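Bradyzoite surface antigen BSR4 (Toxoplasma gondii, PDB 2JKS) is a zinc-binding surface antigen of the bradyzoite stage, a member of the SAG1-related superfamily with two SRS domains, and probably acts at the parasite surface. Local coordinates at residues T4-T8 against S26-G31; S12-F18 against T41-S47; S30-S36 against K156-E162. One frame throughout, in Å; residues are numbered along the deposited sequence.

Interaction 1 of 3, residues T4-T8 against S26-G31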
ATOM      1  N   THR A   4     -13.846 -26.886  20.102  1.00 48.30           N
ATOM      2  CA  THR A   4     -14.762 -25.710  19.931  1.00 48.23           C
ATOM      3  C   THR A   4     -13.963 -24.382  19.817  1.00 47.76           C
ATOM      4  O   THR A   4     -13.044 -24.115  20.608  1.00 47.47           O
ATOM      5  CB  THR A   4     -15.863 -25.621  21.044  1.00 48.32           C
ATOM      6  OG1 THR A   4     -17.099 -25.252  20.449  1.00 48.88           O
ATOM      7  CG2 THR A   4     -15.545 -24.574  22.107  1.00 50.82           C
ATOM      8  N   SER A   5     -14.322 -23.584  18.816  1.00 46.64           N
ATOM      9  CA  SER A   5     -13.689 -22.299  18.542  1.00 44.47           C
ATOM     10  C   SER A   5     -14.758 -21.210  18.355  1.00 43.03           C
ATOM     11  O   SER A   5     -15.900 -21.473  17.904  1.00 42.86           O
ATOM     12  CB  SER A   5     -12.704 -22.406  17.351  1.00 44.95           C
ATOM     13  OG  SER A   5     -13.232 -23.105  16.207  1.00 46.89           O
ATOM     14  N   ARG A   6     -14.417 -19.990  18.754  1.00 39.12           N
ATOM     15  CA  ARG A   6     -15.315 -18.874  18.567  1.00 36.53           C
ATOM     16  C   ARG A   6     -14.478 -17.627  18.240  1.00 33.93           C
ATOM     17  O   ARG A   6     -13.556 -17.341  18.952  1.00 32.15           O
ATOM     18  CB  ARG A   6     -16.121 -18.588  19.826  1.00 35.77           C
ATOM     19  CG  ARG A   6     -17.157 -17.490  19.586  1.00 38.05           C
ATOM     20  CD  ARG A   6     -17.672 -16.893  20.839  1.00 44.28           C
ATOM     21  NE  ARG A   6     -17.199 -17.620  22.013  1.00 49.89           N
ATOM     22  CZ  ARG A   6     -17.947 -17.931  23.072  1.00 52.41           C
ATOM     23  NH1 ARG A   6     -19.244 -17.625  23.093  1.00 53.43           N
ATOM     24  NH2 ARG A   6     -17.402 -18.576  24.101  1.00 51.86           N
ATOM     25  N   LEU A   7     -14.858 -16.925  17.181  1.00 32.87           N
ATOM     26  CA  LEU A   7     -14.254 -15.669  16.759  1.00 32.77           C
ATOM     27  C   LEU A   7     -15.253 -14.505  16.926  1.00 32.58           C
ATOM     28  O   LEU A   7     -16.430 -14.582  16.502  1.00 32.16           O
ATOM     29  CB  LEU A   7     -13.761 -15.791  15.307  1.00 33.09           C
ATOM     30  CG  LEU A   7     -13.099 -14.526  14.708  1.00 31.60           C
ATOM     31  CD1 LEU A   7     -11.820 -14.149  15.415  1.00 33.54           C
ATOM     32  CD2 LEU A   7     -12.813 -14.707  13.191  1.00 32.78           C
ATOM     33  N   THR A   8     -14.799 -13.450  17.598  1.00 32.38           N
ATOM     34  CA  THR A   8     -15.548 -12.202  17.655  1.00 33.03           C
ATOM     35  C   THR A   8     -14.728 -11.055  17.016  1.00 31.20           C
ATOM     36  O   THR A   8     -13.535 -10.961  17.241  1.00 33.09           O
ATOM     37  CB  THR A   8     -15.956 -11.807  19.104  1.00 32.81           C
ATOM     38  OG1 THR A   8     -16.630 -12.906  19.726  1.00 37.31           O
ATOM     39  CG2 THR A   8     -16.934 -10.630  19.036  1.00 33.95           C
ATOM     40  N   SER A  26     -13.661 -29.405  13.433  1.00 52.70           N
ATOM     41  CA  SER A  26     -14.105 -28.230  12.677  1.00 50.41           C
ATOM     42  C   SER A  26     -12.996 -27.449  11.988  1.00 48.57           C
ATOM     43  O   SER A  26     -11.877 -27.341  12.518  1.00 48.36           O
ATOM     44  CB  SER A  26     -14.895 -27.289  13.592  1.00 50.81           C
ATOM     45  OG  SER A  26     -14.118 -26.908  14.715  1.00 50.22           O
ATOM     46  N   PRO A  27     -13.294 -26.924  10.792  1.00 46.90           N
ATOM     47  CA  PRO A  27     -12.400 -25.990  10.114  1.00 46.07           C
ATOM     48  C   PRO A  27     -12.158 -24.727  10.976  1.00 44.05           C
ATOM     49  O   PRO A  27     -12.885 -24.499  11.948  1.00 43.16           O
ATOM     50  CB  PRO A  27     -13.183 -25.641   8.830  1.00 46.53           C
ATOM     51  CG  PRO A  27     -14.621 -25.931   9.184  1.00 47.25           C
ATOM     52  CD  PRO A  27     -14.499 -27.183   9.987  1.00 47.41           C
ATOM     53  N   PRO A  28     -11.146 -23.913  10.618  1.00 43.20           N
ATOM     54  CA  PRO A  28     -10.926 -22.679  11.367  1.00 42.09           C
ATOM     55  C   PRO A  28     -12.147 -21.779  11.287  1.00 41.07           C
ATOM     56  O   PRO A  28     -12.719 -21.615  10.214  1.00 40.46           O
ATOM     57  CB  PRO A  28      -9.778 -22.009  10.609  1.00 43.13           C
ATOM     58  CG  PRO A  28      -9.099 -23.098   9.862  1.00 43.85           C
ATOM     59  CD  PRO A  28     -10.179 -24.082   9.523  1.00 43.21           C
ATOM     60  N   VAL A  29     -12.571 -21.223  12.418  1.00 39.38           N
ATOM     61  CA  VAL A  29     -13.533 -20.149  12.361  1.00 37.89           C
ATOM     62  C   VAL A  29     -12.858 -18.872  11.767  1.00 37.24           C
ATOM     63  O   VAL A  29     -11.814 -18.422  12.257  1.00 36.03           O
ATOM     64  CB  VAL A  29     -14.290 -19.957  13.687  1.00 37.58           C
ATOM     65  CG1 VAL A  29     -13.332 -19.716  14.871  1.00 38.95           C
ATOM     66  CG2 VAL A  29     -15.273 -18.855  13.553  1.00 39.74           C
ATOM     67  N   SER A  30     -13.449 -18.326  10.706  1.00 34.95           N
ATOM     68  CA  SER A  30     -12.786 -17.303   9.888  1.00 35.51           C
ATOM     69  C   SER A  30     -13.507 -15.951   9.922  1.00 34.17           C
ATOM     70  O   SER A  30     -14.724 -15.890   9.933  1.00 34.37           O
ATOM     71  CB  SER A  30     -12.646 -17.786   8.434  1.00 35.09           C
ATOM     72  OG  SER A  30     -12.071 -19.098   8.485  1.00 41.32           O
ATOM     73  N   GLY A  31     -12.733 -14.870   9.966  1.00 31.29           N
ATOM     74  CA  GLY A  31     -13.307 -13.550   9.941  1.00 29.81           C
ATOM     75  C   GLY A  31     -12.232 -12.623   9.436  1.00 29.88           C
ATOM     76  O   GLY A  31     -11.127 -13.075   9.170  1.00 28.16           O
TER
HETATM   77  O   HOH W   1     -12.051 -24.800  14.692  1.00 37.18           O
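At the start of the 26-31 segment the CA-to-CB bond of Ser26 points toward segment 4-8, but Ser26 OG and Ser5 OG stand 4.2 Å apart and meet through water 1, which lies 2.6 Å from Ser5 OG and 3.0 Å from Ser26 OG. The same water donates to Pro27 O at 2.9 Å, so solvent ties the loop to Ser5. Pro28 turns its ring away, and its O accepts a hydrogen bond from Ser30 OG (3.1 Å). Val29 is the main apolar knob: CG1 lies 3.6 Å from Ser5 OG and CG2 lies 3.8 Å from Leu7 CB. Past Ser30, the absence of a side chain at Gly31 lets Leu7 CD2 come within 3.2 Å of Gly31 N; a CB at Gly31 would clash with that methyl. The strands run nearly parallel (13°), axes 6.9 Å apart, with side chains filling the gap where the edges of two sheets meet: strand 6-10 borders strand 13-17 in one, strand 29-35 borders strand 152-161 in the other.

Interaction 2 of 3, residues S12-F18 against T41-S47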
ATOM      1  N   SER A  12     -11.621  -2.946  14.566  1.00 30.49           N
ATOM      2  CA  SER A  12     -10.421  -3.696  14.239  1.00 30.68           C
ATOM      3  C   SER A  12      -9.886  -4.515  15.410  1.00 29.49           C
ATOM      4  O   SER A  12      -8.680  -4.698  15.549  1.00 28.26           O
ATOM      5  CB  SER A  12      -9.370  -2.780  13.546  1.00 31.84           C
ATOM      6  OG  SER A  12      -9.312  -1.540  14.226  1.00 36.19           O
ATOM      7  N   ASP A  13     -10.796  -5.006  16.272  1.00 29.59           N
ATOM      8  CA  ASP A  13     -10.382  -5.844  17.371  1.00 29.22           C
ATOM      9  C   ASP A  13     -11.036  -7.216  17.169  1.00 29.45           C
ATOM     10  O   ASP A  13     -12.269  -7.270  16.980  1.00 28.18           O
ATOM     11  CB  ASP A  13     -10.768  -5.203  18.705  1.00 29.72           C
ATOM     12  CG  ASP A  13     -10.163  -3.827  18.884  1.00 33.57           C
ATOM     13  OD1 ASP A  13      -8.919  -3.674  18.685  1.00 33.65           O
ATOM     14  OD2 ASP A  13     -10.939  -2.889  19.174  1.00 35.26           O
ATOM     15  N   ALA A  14     -10.216  -8.278  17.183  1.00 27.93           N
ATOM     16  CA  ALA A  14     -10.670  -9.666  17.076  1.00 27.78           C
ATOM     17  C   ALA A  14     -10.282 -10.515  18.266  1.00 29.21           C
ATOM     18  O   ALA A  14      -9.185 -10.398  18.824  1.00 29.31           O
ATOM     19  CB  ALA A  14     -10.097 -10.327  15.799  1.00 28.79           C
ATOM     20  N   LYS A  15     -11.178 -11.408  18.636  1.00 30.00           N
ATOM     21  CA  LYS A  15     -10.990 -12.217  19.836  1.00 32.77           C
ATOM     22  C   LYS A  15     -11.330 -13.686  19.456  1.00 33.89           C
ATOM     23  O   LYS A  15     -12.422 -13.917  19.005  1.00 32.45           O
ATOM     24  CB  LYS A  15     -11.961 -11.717  20.941  1.00 33.39           C
ATOM     25  CG  LYS A  15     -11.726 -10.311  21.579  1.00 38.65           C
ATOM     26  CD  LYS A  15     -12.108  -9.101  20.623  1.00 43.96           C
ATOM     27  CE  LYS A  15     -13.625  -8.855  20.540  1.00 45.98           C
ATOM     28  NZ  LYS A  15     -13.913  -7.875  19.464  1.00 40.46           N
ATOM     29  N   CYS A  16     -10.413 -14.641  19.657  1.00 35.43           N
ATOM     30  CA  CYS A  16     -10.721 -16.081  19.509  1.00 38.00           C
ATOM     31  C   CYS A  16     -10.754 -16.781  20.875  1.00 37.24           C
ATOM     32  O   CYS A  16      -9.810 -16.646  21.672  1.00 36.95           O
ATOM     33  CB  CYS A  16      -9.656 -16.809  18.675  1.00 38.17           C
ATOM     34  SG  CYS A  16      -9.351 -16.236  16.979  1.00 46.30           S
ATOM     35  N   ASP A  17     -11.816 -17.541  21.102  1.00 38.57           N
ATOM     36  CA  ASP A  17     -12.142 -18.184  22.380  1.00 39.15           C
ATOM     37  C   ASP A  17     -12.273 -19.702  22.131  1.00 38.25           C
ATOM     38  O   ASP A  17     -12.984 -20.117  21.248  1.00 38.84           O
ATOM     39  CB  ASP A  17     -13.487 -17.638  22.904  1.00 39.35           C
ATOM     40  CG  ASP A  17     -13.367 -16.275  23.579  1.00 44.96           C
ATOM     41  OD1 ASP A  17     -12.508 -16.087  24.487  1.00 47.65           O
ATOM     42  OD2 ASP A  17     -14.152 -15.376  23.208  1.00 49.87           O
ATOM     43  N   PHE A  18     -11.576 -20.526  22.905  1.00 37.62           N
ATOM     44  CA  PHE A  18     -11.646 -21.979  22.729  1.00 36.70           C
ATOM     45  C   PHE A  18     -12.091 -22.603  24.054  1.00 36.49           C
ATOM     46  O   PHE A  18     -11.448 -22.373  25.086  1.00 35.09           O
ATOM     47  CB  PHE A  18     -10.285 -22.564  22.339  1.00 36.93           C
ATOM     48  CG  PHE A  18      -9.669 -21.944  21.108  1.00 37.46           C
ATOM     49  CD1 PHE A  18      -8.729 -20.909  21.231  1.00 37.09           C
ATOM     50  CD2 PHE A  18     -10.021 -22.398  19.826  1.00 35.92           C
ATOM     51  CE1 PHE A  18      -8.167 -20.357  20.116  1.00 37.58           C
ATOM     52  CE2 PHE A  18      -9.450 -21.828  18.706  1.00 37.99           C
ATOM     53  CZ  PHE A  18      -8.537 -20.809  18.852  1.00 36.70           C
ATOM     54  N   THR A  41      -4.751   0.570  13.892  1.00 27.36           N
ATOM     55  CA  THR A  41      -4.381  -0.393  14.920  1.00 27.60           C
ATOM     56  C   THR A  41      -5.315  -1.573  14.980  1.00 28.56           C
ATOM     57  O   THR A  41      -6.516  -1.405  15.186  1.00 29.26           O
ATOM     58  CB  THR A  41      -4.303   0.216  16.339  1.00 28.55           C
ATOM     59  OG1 THR A  41      -3.320   1.233  16.356  1.00 23.77           O
ATOM     60  CG2 THR A  41      -3.925  -0.859  17.363  1.00 29.96           C
ATOM     61  N   ALA A  42      -4.751  -2.772  14.823  1.00 29.32           N
ATOM     62  CA  ALA A  42      -5.503  -4.000  15.016  1.00 29.51           C
ATOM     63  C   ALA A  42      -5.156  -4.669  16.369  1.00 29.32           C
ATOM     64  O   ALA A  42      -4.036  -4.570  16.842  1.00 29.16           O
ATOM     65  CB  ALA A  42      -5.223  -4.962  13.887  1.00 30.63           C
ATOM     66  N   THR A  43      -6.130  -5.317  17.014  1.00 28.65           N
ATOM     67  CA  THR A  43      -5.789  -6.156  18.145  1.00 29.28           C
ATOM     68  C   THR A  43      -6.312  -7.567  17.952  1.00 29.78           C
ATOM     69  O   THR A  43      -7.384  -7.762  17.371  1.00 27.71           O
ATOM     70  CB  THR A  43      -6.230  -5.571  19.514  1.00 30.25           C
ATOM     71  OG1 THR A  43      -7.649  -5.546  19.578  1.00 30.54           O
ATOM     72  CG2 THR A  43      -5.709  -4.144  19.717  1.00 26.08           C
ATOM     73  N   PHE A  44      -5.554  -8.547  18.471  1.00 29.29           N
ATOM     74  CA  PHE A  44      -5.874  -9.965  18.334  1.00 29.61           C
ATOM     75  C   PHE A  44      -5.668 -10.624  19.691  1.00 30.32           C
ATOM     76  O   PHE A  44      -4.598 -10.521  20.274  1.00 29.94           O
ATOM     77  CB  PHE A  44      -5.009 -10.634  17.244  1.00 30.15           C
ATOM     78  CG  PHE A  44      -5.413 -12.070  16.911  1.00 29.95           C
ATOM     79  CD1 PHE A  44      -6.747 -12.434  16.789  1.00 28.86           C
ATOM     80  CD2 PHE A  44      -4.427 -13.044  16.699  1.00 32.15           C
ATOM     81  CE1 PHE A  44      -7.121 -13.729  16.461  1.00 32.88           C
ATOM     82  CE2 PHE A  44      -4.780 -14.351  16.366  1.00 28.12           C
ATOM     83  CZ  PHE A  44      -6.147 -14.685  16.238  1.00 34.32           C
ATOM     84  N   GLU A  45      -6.710 -11.278  20.184  1.00 30.38           N
ATOM     85  CA  GLU A  45      -6.619 -11.969  21.469  1.00 32.12           C
ATOM     86  C   GLU A  45      -7.044 -13.430  21.330  1.00 32.41           C
ATOM     87  O   GLU A  45      -7.976 -13.749  20.554  1.00 34.11           O
ATOM     88  CB  GLU A  45      -7.434 -11.244  22.530  1.00 31.21           C
ATOM     89  CG  GLU A  45      -7.531 -12.018  23.829  1.00 34.88           C
ATOM     90  CD  GLU A  45      -8.238 -11.234  24.923  1.00 41.70           C
ATOM     91  OE1 GLU A  45      -8.907 -10.220  24.589  1.00 37.24           O
ATOM     92  OE2 GLU A  45      -8.124 -11.653  26.116  1.00 45.48           O
ATOM     93  N   CYS A  46      -6.330 -14.320  22.018  1.00 32.46           N
ATOM     94  CA  CYS A  46      -6.686 -15.745  22.029  1.00 32.89           C
ATOM     95  C   CYS A  46      -6.696 -16.298  23.428  1.00 34.31           C
ATOM     96  O   CYS A  46      -5.689 -16.211  24.132  1.00 33.19           O
ATOM     97  CB  CYS A  46      -5.733 -16.545  21.163  1.00 32.41           C
ATOM     98  SG  CYS A  46      -5.792 -15.950  19.470  1.00 34.06           S
ATOM     99  N   SER A  47      -7.839 -16.853  23.829  1.00 35.82           N
ATOM    100  CA  SER A  47      -7.973 -17.355  25.181  1.00 39.04           C
ATOM    101  C   SER A  47      -8.614 -18.726  25.177  1.00 40.51           C
ATOM    102  O   SER A  47      -9.351 -19.080  24.257  1.00 39.21           O
ATOM    103  CB  SER A  47      -8.728 -16.359  26.067  1.00 40.05           C
ATOM    104  OG  SER A  47     -10.070 -16.231  25.671  1.00 43.42           O
TER
HETATM  105  O   HOH W   2      -7.736  -1.647  17.638  1.00 36.15           O
HETATM  106  O   HOH W   3      -8.731  -8.115  20.524  1.00 32.83           O
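Ser12 opens the pairing twice over: its O accepts from Thr43 N (3.0 Å) and its OG donates to Thr41 O (3.0 Å). Asp13 receives a very short hydrogen bond, 2.4 Å, from Thr43 OG1 to its OD1, and water 2 joins that OD1 to Thr41 O. Ala14 takes the parallel ladder onward, N to Thr43 O at 2.9 Å and O from Glu45 N at 3.0 Å, while its CB rests 4.1 Å from Phe44 CD1. Lys15 curls back, NZ bonding Asp13 O at 3.0 Å. Cys16 N reaches Glu45 O (2.7 Å), and its SG sits at the edge of the Phe44 ring, 3.4 Å from CE1. After Asp17, Phe18 N closes the ladder on Ser47 O at 3.0 Å. Side chains alternate: Asp13, Lys15 and Asp17 line one face, whereas Ala14 and Cys16 join Phe44 and Cys46 on the buried one. There the disulfides Cys16-Cys155 and Cys46-Cys138 cross to the opposing sheet, an arrangement characteristic of the disulfide-pinned beta sandwich of SRS domains.

Interaction 3 of 3, residues S30-S36 against K156-E162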
ATOM      1  N   SER A  30     -13.449 -18.326  10.706  1.00 34.95           N
ATOM      2  CA  SER A  30     -12.786 -17.303   9.888  1.00 35.51           C
ATOM      3  C   SER A  30     -13.507 -15.951   9.922  1.00 34.17           C
ATOM      4  O   SER A  30     -14.724 -15.890   9.933  1.00 34.37           O
ATOM      5  CB  SER A  30     -12.646 -17.786   8.434  1.00 35.09           C
ATOM      6  OG  SER A  30     -12.071 -19.098   8.485  1.00 41.32           O
ATOM      7  N   GLY A  31     -12.733 -14.870   9.966  1.00 31.29           N
ATOM      8  CA  GLY A  31     -13.307 -13.550   9.941  1.00 29.81           C
ATOM      9  C   GLY A  31     -12.232 -12.623   9.436  1.00 29.88           C
ATOM     10  O   GLY A  31     -11.127 -13.075   9.170  1.00 28.16           O
ATOM     11  N   SER A  32     -12.582 -11.348   9.261  1.00 29.15           N
ATOM     12  CA  SER A  32     -11.678 -10.375   8.614  1.00 28.80           C
ATOM     13  C   SER A  32     -11.779  -9.095   9.341  1.00 28.18           C
ATOM     14  O   SER A  32     -12.761  -8.859  10.016  1.00 28.15           O
ATOM     15  CB  SER A  32     -12.058 -10.108   7.159  1.00 28.65           C
ATOM     16  OG  SER A  32     -11.748 -11.262   6.430  1.00 36.17           O
ATOM     17  N   LEU A  33     -10.749  -8.252   9.196  1.00 27.85           N
ATOM     18  CA  LEU A  33     -10.910  -6.825   9.503  1.00 27.46           C
ATOM     19  C   LEU A  33      -9.982  -6.042   8.573  1.00 27.04           C
ATOM     20  O   LEU A  33      -9.123  -6.634   7.930  1.00 26.79           O
ATOM     21  CB  LEU A  33     -10.611  -6.541  10.950  1.00 27.44           C
ATOM     22  CG  LEU A  33      -9.265  -6.993  11.451  1.00 27.04           C
ATOM     23  CD1 LEU A  33      -8.229  -5.815  11.321  1.00 27.81           C
ATOM     24  CD2 LEU A  33      -9.462  -7.356  12.913  1.00 27.97           C
ATOM     25  N   THR A  34     -10.178  -4.733   8.475  1.00 27.28           N
ATOM     26  CA  THR A  34      -9.410  -3.912   7.528  1.00 27.47           C
ATOM     27  C   THR A  34      -8.688  -2.800   8.255  1.00 28.30           C
ATOM     28  O   THR A  34      -9.299  -2.113   9.094  1.00 29.49           O
ATOM     29  CB  THR A  34     -10.345  -3.308   6.424  1.00 28.75           C
ATOM     30  OG1 THR A  34     -10.916  -4.386   5.693  1.00 28.83           O
ATOM     31  CG2 THR A  34      -9.584  -2.349   5.468  1.00 27.01           C
ATOM     32  N   LEU A  35      -7.393  -2.629   7.969  1.00 28.14           N
ATOM     33  CA  LEU A  35      -6.661  -1.446   8.441  1.00 27.87           C
ATOM     34  C   LEU A  35      -6.509  -0.446   7.305  1.00 28.48           C
ATOM     35  O   LEU A  35      -6.391  -0.817   6.131  1.00 27.70           O
ATOM     36  CB  LEU A  35      -5.283  -1.798   9.041  1.00 26.91           C
ATOM     37  CG  LEU A  35      -5.296  -2.685  10.289  1.00 29.10           C
ATOM     38  CD1 LEU A  35      -3.891  -3.091  10.654  1.00 25.73           C
ATOM     39  CD2 LEU A  35      -6.024  -2.001  11.477  1.00 29.85           C
ATOM     40  N   SER A  36      -6.558   0.832   7.674  1.00 28.13           N
ATOM     41  CA  SER A  36      -6.424   1.933   6.721  1.00 28.54           C
ATOM     42  C   SER A  36      -6.180   3.239   7.476  1.00 29.63           C
ATOM     43  O   SER A  36      -6.241   3.259   8.711  1.00 27.59           O
ATOM     44  CB  SER A  36      -7.697   2.113   5.895  1.00 28.68           C
ATOM     45  OG  SER A  36      -8.841   2.222   6.733  1.00 29.24           O
ATOM     46  N   LYS A 156      -9.142 -18.307  12.229  1.00 31.41           N
ATOM     47  CA  LYS A 156      -8.346 -17.642  11.225  1.00 30.99           C
ATOM     48  C   LYS A 156      -8.766 -16.156  10.989  1.00 30.14           C
ATOM     49  O   LYS A 156      -9.927 -15.859  10.775  1.00 28.78           O
ATOM     50  CB  LYS A 156      -8.411 -18.479   9.955  1.00 31.90           C
ATOM     51  CG  LYS A 156      -7.755 -17.880   8.796  1.00 33.13           C
ATOM     52  CD  LYS A 156      -8.511 -18.362   7.614  1.00 39.77           C
ATOM     53  CE  LYS A 156      -7.568 -18.631   6.479  1.00 42.42           C
ATOM     54  NZ  LYS A 156      -8.372 -19.174   5.385  1.00 42.04           N
ATOM     55  N   LEU A 157      -7.799 -15.233  11.042  1.00 29.11           N
ATOM     56  CA  LEU A 157      -8.097 -13.826  10.850  1.00 27.83           C
ATOM     57  C   LEU A 157      -7.411 -13.307   9.598  1.00 27.68           C
ATOM     58  O   LEU A 157      -6.205 -13.342   9.516  1.00 26.52           O
ATOM     59  CB  LEU A 157      -7.646 -12.983  12.072  1.00 28.51           C
ATOM     60  CG  LEU A 157      -7.934 -11.466  11.993  1.00 29.33           C
ATOM     61  CD1 LEU A 157      -9.430 -11.166  11.884  1.00 28.34           C
ATOM     62  CD2 LEU A 157      -7.310 -10.688  13.171  1.00 29.49           C
ATOM     63  N   THR A 158      -8.192 -12.826   8.636  1.00 25.58           N
ATOM     64  CA  THR A 158      -7.634 -12.128   7.508  1.00 27.00           C
ATOM     65  C   THR A 158      -7.603 -10.611   7.807  1.00 26.82           C
ATOM     66  O   THR A 158      -8.630 -10.012   8.103  1.00 27.39           O
ATOM     67  CB  THR A 158      -8.411 -12.430   6.206  1.00 25.87           C
ATOM     68  OG1 THR A 158      -8.381 -13.852   5.947  1.00 27.81           O
ATOM     69  CG2 THR A 158      -7.824 -11.673   5.014  1.00 26.95           C
ATOM     70  N   VAL A 159      -6.424  -9.993   7.697  1.00 25.94           N
ATOM     71  CA  VAL A 159      -6.333  -8.540   7.841  1.00 26.43           C
ATOM     72  C   VAL A 159      -5.989  -7.965   6.474  1.00 27.33           C
ATOM     73  O   VAL A 159      -4.953  -8.289   5.910  1.00 27.13           O
ATOM     74  CB  VAL A 159      -5.259  -8.130   8.875  1.00 25.48           C
ATOM     75  CG1 VAL A 159      -5.069  -6.535   9.027  1.00 25.59           C
ATOM     76  CG2 VAL A 159      -5.459  -8.939  10.293  1.00 23.30           C
ATOM     77  N   ASN A 160      -6.885  -7.127   5.970  1.00 27.47           N
ATOM     78  CA  ASN A 160      -6.730  -6.371   4.742  1.00 29.73           C
ATOM     79  C   ASN A 160      -6.126  -5.052   5.147  1.00 29.34           C
ATOM     80  O   ASN A 160      -6.531  -4.483   6.155  1.00 29.88           O
ATOM     81  CB  ASN A 160      -8.128  -6.196   4.120  1.00 29.07           C
ATOM     82  CG  ASN A 160      -8.723  -7.530   3.721  1.00 30.96           C
ATOM     83  OD1 ASN A 160      -8.162  -8.209   2.868  1.00 30.84           O
ATOM     84  ND2 ASN A 160      -9.804  -7.959   4.397  1.00 31.39           N
ATOM     85  N   VAL A 161      -5.110  -4.610   4.422  1.00 29.13           N
ATOM     86  CA  VAL A 161      -4.495  -3.314   4.647  1.00 28.34           C
ATOM     87  C   VAL A 161      -4.684  -2.517   3.344  1.00 28.54           C
ATOM     88  O   VAL A 161      -4.218  -2.944   2.285  1.00 27.73           O
ATOM     89  CB  VAL A 161      -2.991  -3.444   4.999  1.00 28.70           C
ATOM     90  CG1 VAL A 161      -2.404  -2.085   5.293  1.00 27.91           C
ATOM     91  CG2 VAL A 161      -2.795  -4.487   6.174  1.00 28.00           C
ATOM     92  N   GLU A 162      -5.442  -1.426   3.426  1.00 27.62           N
ATOM     93  CA  GLU A 162      -5.715  -0.606   2.241  1.00 28.09           C
ATOM     94  C   GLU A 162      -4.498   0.237   1.936  1.00 27.54           C
ATOM     95  O   GLU A 162      -3.864   0.751   2.850  1.00 27.49           O
ATOM     96  CB  GLU A 162      -6.916   0.293   2.473  1.00 28.42           C
ATOM     97  CG  GLU A 162      -8.160  -0.528   2.786  1.00 33.72           C
ATOM     98  CD  GLU A 162      -9.447   0.272   2.799  1.00 40.73           C
ATOM     99  OE1 GLU A 162      -9.392   1.513   2.846  1.00 40.73           O
ATOM    100  OE2 GLU A 162     -10.524  -0.359   2.777  1.00 45.90           O
TER
HETATM  101  O   HOH W   4     -10.083 -15.341   7.433  1.00 37.24           O
HETATM  102  O   HOH W   5     -11.361 -10.476   3.929  1.00 39.89           O
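In the beta sandwich of the first SRS domain, strand 29-35 forms the edge of a sheet by pairing in parallel with strand 152-161, their axes 4.6 Å apart and 23° from parallel. Their inward face is a row of interlocking apolar bumps. Gly31, with no side chain, leaves a hollow in that row that Leu7 of the opposing sheet enters with its CD2. Leu157 leans toward the edge strand and brings CD1 to 3.9 Å from Leu33 CD2. Leu33 and Leu35 then straddle Val159, each placing its CD1 4.0 Å from Val159 CG1. Ala42 of the opposing sheet packs on both leucines, and Phe44 on Leu157. The other face carries Ser30, Ser32 and Thr34 beside Lys156, Thr158 and Asn160; Ser32 OG packs 3.5 Å from Thr158 CB. Two waters bridge the strands here: water 4 links Gly31 O and Thr158 OG1, water 5 Ser32 OG and Asn160 ND2. Six backbone hydrogen bonds hold the register, the shortest from Leu35 N to Asn160 O at 2.7 Å.

Overall arrangement
All three contacts belong to the first SRS domain, where two mixed sheets pack face to face. Interaction 2 lies within one sheet and interaction 3 within the other, their centres about 12 Å apart; interaction 1 bridges edge strands of both, its centre about 12 and 15 Å from those of interactions 2 and 3. Interactions 1 and 3 follow in series along the chain and share Ser30 and Gly31, whereas the segments of interaction 2 alternate with theirs. Backbone hydrogen bonds such as Arg6 O to Asp17 N (2.8 Å) and Val29 O to Lys156 N (2.7 Å) join interaction 1 to its neighbours. Early strands thus serve both layers, which the Cys16-Cys155 disulfide joins covalently.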